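PDB 6LWT: superantigen-like protein SSL10 from Staphylococcus aureus subsp. aureus, which probably inhibits classical-pathway complement activation by binding the Fc region of human IgG, and interferes with plasma clotting through prothrombin. Local coordinates for residues A[35-43]-A[52-63]; A[68-76]-A[87-96]. All blocks are in the same frame, centred on the assembly; numbering follows the deposited sequence.

Both contacts belong to the OB-fold part of the chain, and their centres lie about 10 Å apart. Contact 1 joins the two strands of the hairpin 41-46 and 49-54 at the end away from its turn; contact 2, next in sequence, pairs strand 71-76 with the broken strand 85-93. The two meet because strand 49-54 runs parallel to strand 85-93: Leu54 N lies 2.9 Å from Thr88 O, and Leu54 O 2.8 Å from Gly90 N, both probable hydrogen bonds. Val53 and Phe63 of contact 1 also rest on Val92 of contact 2, so one apolar interior serves both. Contact 2, the more buried, reaches toward the beta-grasp part of the protein, whereas contact 1 has a partly exposed polar face.

Contact 1 of 2, residues A[35-43]-A[52-63]; sequences LKHGKNNLR and QVLLPGNDKSKF
Leu42 and Val53 face each other as an antiparallel hydrogen-bonded pair in the beta hairpin of strands 41-46 and 49-54, part of the OB-fold barrel. Their backbones exchange two bonds, Leu42 N to Val53 O and Val53 N to Leu42 O, each 2.8 Å long. Beyond the last regular pair, Leu55 N donates to Asn40 O, so the hairpin grip continues where strand 49-54 has already ended.

The two faces of this hairpin differ sharply. On the face of Leu42 and Val53 the packing is apolar and close. Leu42 and Leu55 meet at about a right angle, with CG of Leu42 set 4.0 Å from both CD1 and CD2 of Leu55. The CD2 methyl of Leu55 in turn lies over one face of the Phe63 ring, near its rim. Tyr68 also touches Leu42, and Val92 of strand 85-93 packs against both Val53 and Phe63 on this buried side.

Asn41, Arg43 and Gln52 share the other, more exposed face with Leu54, and there polar groups make most of the contact. The long side chain of Gln52 leaves with CG anti to its N (chi1 176°) and runs on extended, which carries the amide across to Arg43. There OE1 accepts from Arg43 NE at 2.8 Å and from Arg43 NH2 at 2.9 Å: a side-on grip by two nitrogens on one oxygen, which lies in the guanidinium plane. These two hydrogen bonds probably limit rotation of the guanidinium group, and the His37 ring backs it, with NE2 3.7 Å above its middle. At the other end of the Gln52 amide, water 1 lies close to Asn41 OD1, at a rather short 2.5 Å, and accepts from Gln52 NE2 at 2.9 Å.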
loop_
_atom_site.group_PDB
_atom_site.type_symbol
_atom_site.label_atom_id
_atom_site.label_comp_id
_atom_site.label_asym_id
_atom_site.label_seq_id
_atom_site.Cartn_x
_atom_site.Cartn_y
_atom_site.Cartn_z
ATOM N N LEU A 35 -18.382 -11.662 1.388
ATOM C CA LEU A 35 -18.687 -12.877 0.622
ATOM C C LEU A 35 -17.859 -12.894 -0.643
ATOM O O LEU A 35 -17.641 -11.858 -1.282
ATOM C CB LEU A 35 -20.172 -12.951 0.207
ATOM C CG LEU A 35 -21.293 -12.730 1.231
ATOM C CD1 LEU A 35 -22.617 -13.162 0.611
ATOM C CD2 LEU A 35 -21.067 -13.492 2.529
ATOM N N LYS A 36 -17.464 -14.089 -1.044
ATOM C CA LYS A 36 -16.850 -14.302 -2.342
ATOM C C LYS A 36 -17.837 -13.892 -3.437
ATOM O O LYS A 36 -19.038 -14.158 -3.316
ATOM C CB LYS A 36 -16.522 -15.781 -2.533
ATOM C CG LYS A 36 -15.395 -16.055 -3.496
ATOM C CD LYS A 36 -14.098 -16.288 -2.736
ATOM C CE LYS A 36 -13.004 -16.835 -3.630
ATOM N NZ LYS A 36 -12.024 -17.603 -2.808
ATOM N N HIS A 37 -17.321 -13.255 -4.482
ATOM C CA HIS A 37 -18.063 -12.982 -5.703
ATOM C C HIS A 37 -17.231 -13.477 -6.884
ATOM O O HIS A 37 -16.073 -13.082 -7.055
ATOM C CB HIS A 37 -18.367 -11.487 -5.852
ATOM C CG HIS A 37 -18.948 -11.145 -7.184
ATOM N ND1 HIS A 37 -18.259 -10.419 -8.134
ATOM C CD2 HIS A 37 -20.123 -11.490 -7.757
ATOM C CE1 HIS A 37 -19.002 -10.299 -9.218
ATOM N NE2 HIS A 37 -20.133 -10.945 -9.018
ATOM N N GLY A 38 -17.812 -14.368 -7.687
ATOM C CA GLY A 38 -17.064 -15.052 -8.749
ATOM C C GLY A 38 -15.909 -15.815 -8.119
ATOM O O GLY A 38 -15.960 -16.141 -6.933
ATOM N N LYS A 39 -14.858 -16.058 -8.898
ATOM C CA LYS A 39 -13.715 -16.822 -8.407
ATOM C C LYS A 39 -12.733 -15.992 -7.579
ATOM O O LYS A 39 -12.184 -16.502 -6.616
ATOM C CB LYS A 39 -12.990 -17.549 -9.560
ATOM C CG LYS A 39 -13.525 -18.958 -9.849
ATOM C CD LYS A 39 -13.414 -19.871 -8.620
ATOM C CE LYS A 39 -13.210 -21.347 -8.945
ATOM N NZ LYS A 39 -14.493 -22.091 -9.078
ATOM N N ASN A 40 -12.546 -14.719 -7.922
ATOM C CA ASN A 40 -11.470 -13.912 -7.316
ATOM C C ASN A 40 -11.851 -12.501 -6.857
ATOM O O ASN A 40 -11.024 -11.584 -6.923
ATOM C CB ASN A 40 -10.253 -13.872 -8.244
ATOM C CG ASN A 40 -10.628 -13.670 -9.686
ATOM O OD1 ASN A 40 -11.264 -12.690 -10.037
ATOM N ND2 ASN A 40 -10.250 -14.620 -10.533
ATOM N N ASN A 41 -13.060 -12.351 -6.320
ATOM C CA ASN A 41 -13.440 -11.092 -5.669
ATOM C C ASN A 41 -14.088 -11.343 -4.323
ATOM O O ASN A 41 -14.582 -12.451 -4.035
ATOM C CB ASN A 41 -14.377 -10.245 -6.549
ATOM C CG ASN A 41 -13.783 -9.908 -7.904
ATOM O OD1 ASN A 41 -13.065 -8.930 -8.057
ATOM N ND2 ASN A 41 -14.113 -10.700 -8.899
ATOM N N LEU A 42 -14.078 -10.306 -3.501
ATOM C CA LEU A 42 -14.869 -10.251 -2.305
ATOM C C LEU A 42 -15.796 -9.063 -2.436
ATOM O O LEU A 42 -15.423 -8.052 -3.056
ATOM C CB LEU A 42 -13.996 -10.054 -1.076
ATOM C CG LEU A 42 -12.986 -11.139 -0.750
ATOM C CD1 LEU A 42 -12.224 -10.743 0.507
ATOM C CD2 LEU A 42 -13.691 -12.465 -0.580
ATOM N N ARG A 43 -16.982 -9.188 -1.839
ATOM C CA ARG A 43 -17.934 -8.094 -1.753
ATOM C C ARG A 43 -18.430 -7.868 -0.353
ATOM O O ARG A 43 -18.735 -8.802 0.391
ATOM C CB ARG A 43 -19.136 -8.355 -2.659
ATOM C CG ARG A 43 -18.817 -8.211 -4.131
ATOM C CD ARG A 43 -20.101 -8.381 -4.940
ATOM N NE ARG A 43 -19.911 -7.902 -6.293
ATOM C CZ ARG A 43 -20.876 -7.753 -7.194
ATOM N NH1 ARG A 43 -22.140 -8.065 -6.901
ATOM N NH2 ARG A 43 -20.569 -7.310 -8.401
ATOM N N GLN A 52 -16.179 -3.811 -3.799
ATOM C CA GLN A 52 -15.694 -5.028 -4.418
ATOM C C GLN A 52 -14.164 -5.029 -4.431
ATOM O O GLN A 52 -13.521 -4.103 -4.955
ATOM C CB GLN A 52 -16.229 -5.169 -5.849
ATOM C CG GLN A 52 -15.681 -6.385 -6.596
ATOM C CD GLN A 52 -16.539 -6.798 -7.788
ATOM O OE1 GLN A 52 -17.756 -6.882 -7.682
ATOM N NE2 GLN A 52 -15.899 -7.072 -8.919
ATOM N N VAL A 53 -13.591 -6.087 -3.864
ATOM C CA VAL A 53 -12.154 -6.259 -3.760
ATOM C C VAL A 53 -11.745 -7.359 -4.737
ATOM O O VAL A 53 -12.284 -8.470 -4.652
ATOM C CB VAL A 53 -11.742 -6.722 -2.344
ATOM C CG1 VAL A 53 -10.221 -6.770 -2.220
ATOM C CG2 VAL A 53 -12.396 -5.844 -1.275
ATOM N N LEU A 54 -10.826 -7.037 -5.645
ATOM C CA LEU A 54 -10.151 -8.008 -6.487
ATOM C C LEU A 54 -9.036 -8.672 -5.694
ATOM O O LEU A 54 -8.170 -7.979 -5.132
ATOM C CB LEU A 54 -9.581 -7.335 -7.730
ATOM C CG LEU A 54 -8.750 -8.202 -8.695
ATOM C CD1 LEU A 54 -9.619 -9.230 -9.400
ATOM C CD2 LEU A 54 -8.036 -7.329 -9.707
ATOM N N LEU A 55 -9.071 -10.002 -5.640
ATOM C CA LEU A 55 -8.023 -10.793 -5.022
ATOM C C LEU A 55 -6.976 -11.140 -6.102
ATOM O O LEU A 55 -7.279 -11.912 -7.004
ATOM C CB LEU A 55 -8.612 -12.062 -4.400
ATOM C CG LEU A 55 -9.704 -11.869 -3.347
ATOM C CD1 LEU A 55 -10.319 -13.208 -2.956
ATOM C CD2 LEU A 55 -9.174 -11.161 -2.104
ATOM N N PRO A 56 -5.752 -10.563 -6.026
ATOM C CA PRO A 56 -4.670 -10.909 -6.978
ATOM C C PRO A 56 -4.368 -12.415 -7.034
ATOM O O PRO A 56 -4.500 -13.104 -6.016
ATOM C CB PRO A 56 -3.443 -10.179 -6.415
ATOM C CG PRO A 56 -3.978 -9.113 -5.517
ATOM C CD PRO A 56 -5.311 -9.567 -5.024
ATOM N N GLY A 57 -3.965 -12.906 -8.209
ATOM C CA GLY A 57 -3.753 -14.347 -8.433
ATOM C C GLY A 57 -2.830 -15.007 -7.418
ATOM O O GLY A 57 -3.048 -16.161 -7.034
ATOM N N ASN A 58 -1.810 -14.264 -6.978
ATOM C CA ASN A 58 -0.845 -14.729 -5.961
ATOM C C ASN A 58 -1.433 -15.106 -4.597
ATOM O O ASN A 58 -0.816 -15.891 -3.864
ATOM C CB ASN A 58 0.265 -13.676 -5.737
ATOM C CG ASN A 58 1.285 -13.634 -6.874
ATOM O OD1 ASN A 58 1.677 -14.672 -7.396
ATOM N ND2 ASN A 58 1.736 -12.432 -7.243
ATOM N N ASP A 59 -2.604 -14.556 -4.259
ATOM C CA ASP A 59 -3.197 -14.718 -2.923
ATOM C C ASP A 59 -4.367 -15.711 -2.851
ATOM O O ASP A 59 -5.019 -15.811 -1.800
ATOM C CB ASP A 59 -3.642 -13.350 -2.415
ATOM C CG ASP A 59 -2.606 -12.288 -2.681
ATOM O OD1 ASP A 59 -1.511 -12.357 -2.073
ATOM O OD2 ASP A 59 -2.873 -11.413 -3.532
ATOM N N LYS A 60 -4.619 -16.444 -3.942
ATOM C CA LYS A 60 -5.755 -17.389 -4.016
ATOM C C LYS A 60 -5.789 -18.424 -2.890
ATOM O O LYS A 60 -6.862 -18.739 -2.368
ATOM C CB LYS A 60 -5.807 -18.097 -5.377
ATOM C CG LYS A 60 -4.597 -18.962 -5.740
ATOM C CD LYS A 60 -4.784 -19.628 -7.103
ATOM C CE LYS A 60 -4.627 -18.661 -8.280
ATOM N NZ LYS A 60 -3.207 -18.460 -8.682
ATOM N N SER A 61 -4.613 -18.926 -2.515
ATOM C CA SER A 61 -4.486 -19.943 -1.460
ATOM C C SER A 61 -5.009 -19.511 -0.090
ATOM O O SER A 61 -5.429 -20.357 0.705
ATOM C CB SER A 61 -3.030 -20.387 -1.313
ATOM O OG SER A 61 -2.714 -21.331 -2.306
ATOM N N LYS A 62 -4.963 -18.212 0.200
ATOM C CA LYS A 62 -5.482 -17.706 1.476
ATOM C C LYS A 62 -7.012 -17.641 1.502
ATOM O O LYS A 62 -7.623 -17.741 2.579
ATOM C CB LYS A 62 -4.877 -16.334 1.791
ATOM C CG LYS A 62 -3.384 -16.408 2.083
ATOM C CD LYS A 62 -2.769 -15.038 2.338
ATOM C CE LYS A 62 -2.702 -14.222 1.052
ATOM N NZ LYS A 62 -1.892 -12.988 1.209
ATOM N N PHE A 63 -7.619 -17.472 0.325
ATOM C CA PHE A 63 -9.061 -17.274 0.193
ATOM C C PHE A 63 -9.728 -18.464 -0.513
ATOM O O PHE A 63 -10.058 -18.396 -1.680
ATOM C CB PHE A 63 -9.335 -15.937 -0.527
ATOM C CG PHE A 63 -8.751 -14.749 0.194
ATOM C CD1 PHE A 63 -9.402 -14.192 1.287
ATOM C CD2 PHE A 63 -7.522 -14.227 -0.180
ATOM C CE1 PHE A 63 -8.852 -13.126 1.979
ATOM C CE2 PHE A 63 -6.969 -13.153 0.504
ATOM C CZ PHE A 63 -7.629 -12.611 1.592
HETATM O O HOH W 1 -12.998 -6.586 -8.946
#

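Contact 2 of 2, residues A[68-76]-A[87-96]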
loop_
_atom_site.group_PDB
_atom_site.type_symbol
_atom_site.label_atom_id
_atom_site.label_comp_id
_atom_site.label_asym_id
_atom_site.label_seq_id
_atom_site.Cartn_x
_atom_site.Cartn_y
_atom_site.Cartn_z
ATOM N N TYR A 68 -16.522 -14.658 4.914
ATOM C CA TYR A 68 -15.434 -14.250 5.811
ATOM C C TYR A 68 -15.975 -13.321 6.867
ATOM O O TYR A 68 -16.935 -12.588 6.606
ATOM C CB TYR A 68 -14.321 -13.541 5.023
ATOM C CG TYR A 68 -13.701 -14.427 3.965
ATOM C CD1 TYR A 68 -14.284 -14.547 2.708
ATOM C CD2 TYR A 68 -12.553 -15.163 4.230
ATOM C CE1 TYR A 68 -13.743 -15.373 1.742
ATOM C CE2 TYR A 68 -12.004 -15.999 3.268
ATOM C CZ TYR A 68 -12.607 -16.099 2.020
ATOM O OH TYR A 68 -12.067 -16.926 1.053
ATOM N N GLU A 69 -15.359 -13.370 8.051
ATOM C CA GLU A 69 -15.592 -12.420 9.132
ATOM C C GLU A 69 -14.229 -11.931 9.640
ATOM O O GLU A 69 -13.218 -12.608 9.470
ATOM C CB GLU A 69 -16.363 -13.072 10.286
ATOM C CG GLU A 69 -17.745 -13.599 9.909
ATOM C CD GLU A 69 -18.604 -13.961 11.123
ATOM O OE1 GLU A 69 -18.057 -14.480 12.128
ATOM O OE2 GLU A 69 -19.836 -13.734 11.072
ATOM N N GLY A 70 -14.228 -10.756 10.256
ATOM C CA GLY A 70 -13.037 -10.184 10.893
ATOM C C GLY A 70 -11.885 -9.809 9.978
ATOM O O GLY A 70 -10.721 -9.828 10.408
ATOM N N LEU A 71 -12.195 -9.472 8.725
ATOM C CA LEU A 71 -11.180 -9.050 7.763
ATOM C C LEU A 71 -10.740 -7.613 8.066
ATOM O O LEU A 71 -11.523 -6.781 8.557
ATOM C CB LEU A 71 -11.723 -9.093 6.333
ATOM C CG LEU A 71 -12.186 -10.435 5.790
ATOM C CD1 LEU A 71 -12.729 -10.240 4.393
ATOM C CD2 LEU A 71 -11.055 -11.445 5.780
ATOM N N ASP A 72 -9.485 -7.339 7.762
ATOM C CA ASP A 72 -8.942 -6.006 7.799
ATOM C C ASP A 72 -8.713 -5.660 6.336
ATOM O O ASP A 72 -8.021 -6.384 5.658
ATOM C CB ASP A 72 -7.628 -6.037 8.573
ATOM C CG ASP A 72 -6.971 -4.691 8.656
ATOM O OD1 ASP A 72 -7.580 -3.812 9.283
ATOM O OD2 ASP A 72 -5.845 -4.512 8.138
ATOM N N VAL A 73 -9.305 -4.564 5.865
ATOM C CA VAL A 73 -9.238 -4.156 4.457
ATOM C C VAL A 73 -8.688 -2.736 4.348
ATOM O O VAL A 73 -9.220 -1.803 4.984
ATOM C CB VAL A 73 -10.621 -4.247 3.761
ATOM C CG1 VAL A 73 -10.518 -3.880 2.283
ATOM C CG2 VAL A 73 -11.165 -5.667 3.877
ATOM N N PHE A 74 -7.612 -2.581 3.571
ATOM C CA PHE A 74 -7.105 -1.263 3.201
ATOM C C PHE A 74 -7.605 -0.973 1.798
ATOM O O PHE A 74 -7.102 -1.521 0.806
ATOM C CB PHE A 74 -5.590 -1.158 3.259
ATOM C CG PHE A 74 -5.084 0.229 2.939
ATOM C CD1 PHE A 74 -5.275 1.259 3.848
ATOM C CD2 PHE A 74 -4.441 0.506 1.749
ATOM C CE1 PHE A 74 -4.814 2.547 3.581
ATOM C CE2 PHE A 74 -3.989 1.795 1.466
ATOM C CZ PHE A 74 -4.175 2.815 2.379
ATOM N N PHE A 75 -8.609 -0.112 1.733
ATOM C CA PHE A 75 -9.284 0.234 0.474
ATOM C C PHE A 75 -8.576 1.397 -0.199
ATOM O O PHE A 75 -8.296 2.408 0.463
ATOM C CB PHE A 75 -10.744 0.589 0.780
ATOM C CG PHE A 75 -11.473 1.264 -0.351
ATOM C CD1 PHE A 75 -11.432 2.657 -0.501
ATOM C CD2 PHE A 75 -12.219 0.513 -1.249
ATOM C CE1 PHE A 75 -12.104 3.275 -1.553
ATOM C CE2 PHE A 75 -12.900 1.126 -2.288
ATOM C CZ PHE A 75 -12.835 2.501 -2.448
ATOM N N VAL A 76 -8.285 1.249 -1.495
ATOM C CA VAL A 76 -7.849 2.351 -2.351
ATOM C C VAL A 76 -8.744 2.335 -3.588
ATOM O O VAL A 76 -8.839 1.323 -4.276
ATOM C CB VAL A 76 -6.360 2.214 -2.747
ATOM C CG1 VAL A 76 -5.944 3.292 -3.742
ATOM C CG2 VAL A 76 -5.484 2.261 -1.495
ATOM N N TYR A 87 -14.406 -0.059 -6.424
ATOM C CA TYR A 87 -13.498 -1.182 -6.662
ATOM C C TYR A 87 -12.131 -0.917 -6.054
ATOM O O TYR A 87 -11.579 0.181 -6.201
ATOM C CB TYR A 87 -13.325 -1.471 -8.156
ATOM C CG TYR A 87 -14.599 -1.905 -8.812
ATOM C CD1 TYR A 87 -15.567 -0.964 -9.182
ATOM C CD2 TYR A 87 -14.872 -3.247 -9.037
ATOM C CE1 TYR A 87 -16.758 -1.356 -9.762
ATOM C CE2 TYR A 87 -16.061 -3.646 -9.629
ATOM C CZ TYR A 87 -17.003 -2.702 -9.985
ATOM O OH TYR A 87 -18.197 -3.116 -10.568
ATOM N N THR A 88 -11.577 -1.951 -5.433
ATOM C CA THR A 88 -10.237 -1.881 -4.836
ATOM C C THR A 88 -9.530 -3.211 -5.141
ATOM O O THR A 88 -10.180 -4.203 -5.516
ATOM C CB THR A 88 -10.325 -1.557 -3.325
ATOM O OG1 THR A 88 -9.015 -1.374 -2.749
ATOM C CG2 THR A 88 -11.090 -2.630 -2.569
ATOM N N VAL A 89 -8.204 -3.234 -4.994
ATOM C CA VAL A 89 -7.414 -4.429 -5.314
ATOM C C VAL A 89 -6.585 -4.825 -4.091
ATOM O O VAL A 89 -5.858 -4.008 -3.549
ATOM C CB VAL A 89 -6.486 -4.187 -6.514
ATOM C CG1 VAL A 89 -5.647 -5.427 -6.822
ATOM C CG2 VAL A 89 -7.263 -3.761 -7.772
ATOM N N GLY A 90 -6.676 -6.090 -3.695
ATOM C CA GLY A 90 -5.880 -6.637 -2.582
ATOM C C GLY A 90 -6.172 -5.967 -1.265
ATOM O O GLY A 90 -7.292 -5.563 -0.994
ATOM N N GLY A 91 -5.138 -5.810 -0.449
ATOM C CA GLY A 91 -5.273 -5.044 0.778
ATOM C C GLY A 91 -6.020 -5.744 1.895
ATOM O O GLY A 91 -6.435 -5.080 2.811
ATOM N N VAL A 92 -6.165 -7.074 1.835
ATOM C CA VAL A 92 -6.963 -7.839 2.799
ATOM C C VAL A 92 -6.066 -8.707 3.677
ATOM O O VAL A 92 -5.245 -9.457 3.156
ATOM C CB VAL A 92 -7.964 -8.786 2.098
ATOM C CG1 VAL A 92 -8.837 -9.499 3.117
ATOM C CG2 VAL A 92 -8.831 -8.019 1.105
ATOM N N ILE A 93 -6.264 -8.608 4.985
ATOM C CA ILE A 93 -5.621 -9.473 5.983
ATOM C C ILE A 93 -6.692 -10.140 6.858
ATOM O O ILE A 93 -7.576 -9.462 7.403
ATOM C CB ILE A 93 -4.659 -8.677 6.896
ATOM C CG1 ILE A 93 -3.522 -8.069 6.074
ATOM C CG2 ILE A 93 -4.101 -9.588 7.998
ATOM C CD1 ILE A 93 -2.777 -6.937 6.781
ATOM N N GLN A 94 -6.599 -11.459 7.013
ATOM C CA GLN A 94 -7.630 -12.221 7.734
ATOM C C GLN A 94 -7.562 -12.102 9.248
ATOM O O GLN A 94 -8.604 -12.019 9.893
ATOM C CB GLN A 94 -7.636 -13.682 7.292
ATOM C CG GLN A 94 -8.119 -13.807 5.849
ATOM C CD GLN A 94 -8.031 -15.209 5.263
ATOM O OE1 GLN A 94 -7.302 -15.437 4.297
ATOM N NE2 GLN A 94 -8.794 -16.142 5.820
ATOM N N ASN A 95 -6.379 -12.091 9.840
ATOM C CA ASN A 95 -6.326 -11.969 11.308
ATOM C C ASN A 95 -5.336 -10.925 11.722
ATOM O O ASN A 95 -4.187 -11.230 12.025
ATOM C CB ASN A 95 -6.023 -13.314 11.973
ATOM C CG ASN A 95 -7.225 -14.240 11.964
ATOM O OD1 ASN A 95 -8.309 -13.868 12.430
ATOM N ND2 ASN A 95 -7.048 -15.447 11.431
ATOM N N ASN A 96 -5.790 -9.679 11.696
ATOM C CA ASN A 96 -4.943 -8.576 12.070
ATOM C C ASN A 96 -5.325 -8.043 13.442
ATOM O O ASN A 96 -6.443 -8.230 13.918
ATOM C CB ASN A 96 -4.974 -7.473 11.006
ATOM C CG ASN A 96 -3.628 -6.761 10.860
ATOM O OD1 ASN A 96 -2.698 -6.988 11.641
ATOM N ND2 ASN A 96 -3.530 -5.886 9.876
HETATM O O HOH W 2 -5.218 -4.931 5.421
HETATM O O HOH W 3 -8.401 -3.021 -0.885
HETATM O O HOH W 4 -7.113 -0.559 -4.989
#
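Asp72 and Ile93 form an antiparallel hydrogen-bonded pair, with two bonds of 2.9 Å (Asp72 N to Ile93 O, Ile93 N to Asp72 O), followed by the non-hydrogen-bonded pair Val73 with Val92, inside the OB-fold barrel. Regular pairing then gives way. Phe74 N still reaches Gly91 O, but the break at Gly90 and Gly91 draws strand 85-93 away, and the N-to-C directions of segments 71-76 and 87-89 differ by 120°. Gly70 and Leu71 both face Ile32, as in a G1 beta bulge, where the chain turns a corner.

Side chains and water take over where the backbones part. Thr88, with OG1 anti to its own N (chi1 -175°), uses that oxygen to accept from Val76 N at 3.0 Å, while its CB comes within 3.5 Å of Phe75 CD2. Water 3 accepts from Thr88 OG1 and donates to the carbonyls of Phe74 and Gly90, tying the opened strands together. Inside, Leu71 CD2 touches Val92 CG1 at 4.0 Å.

At the Asp72 and Asn96 end the contact reaches toward the beta-grasp part: Asp72 forms a salt bridge with Lys128, and Asn96 ND2 donates to Lys130 O. Asn96 ND2 also gives a hydrogen bond to Asp72 OD2, 3.2 Å away, arriving from above the carboxylate plane.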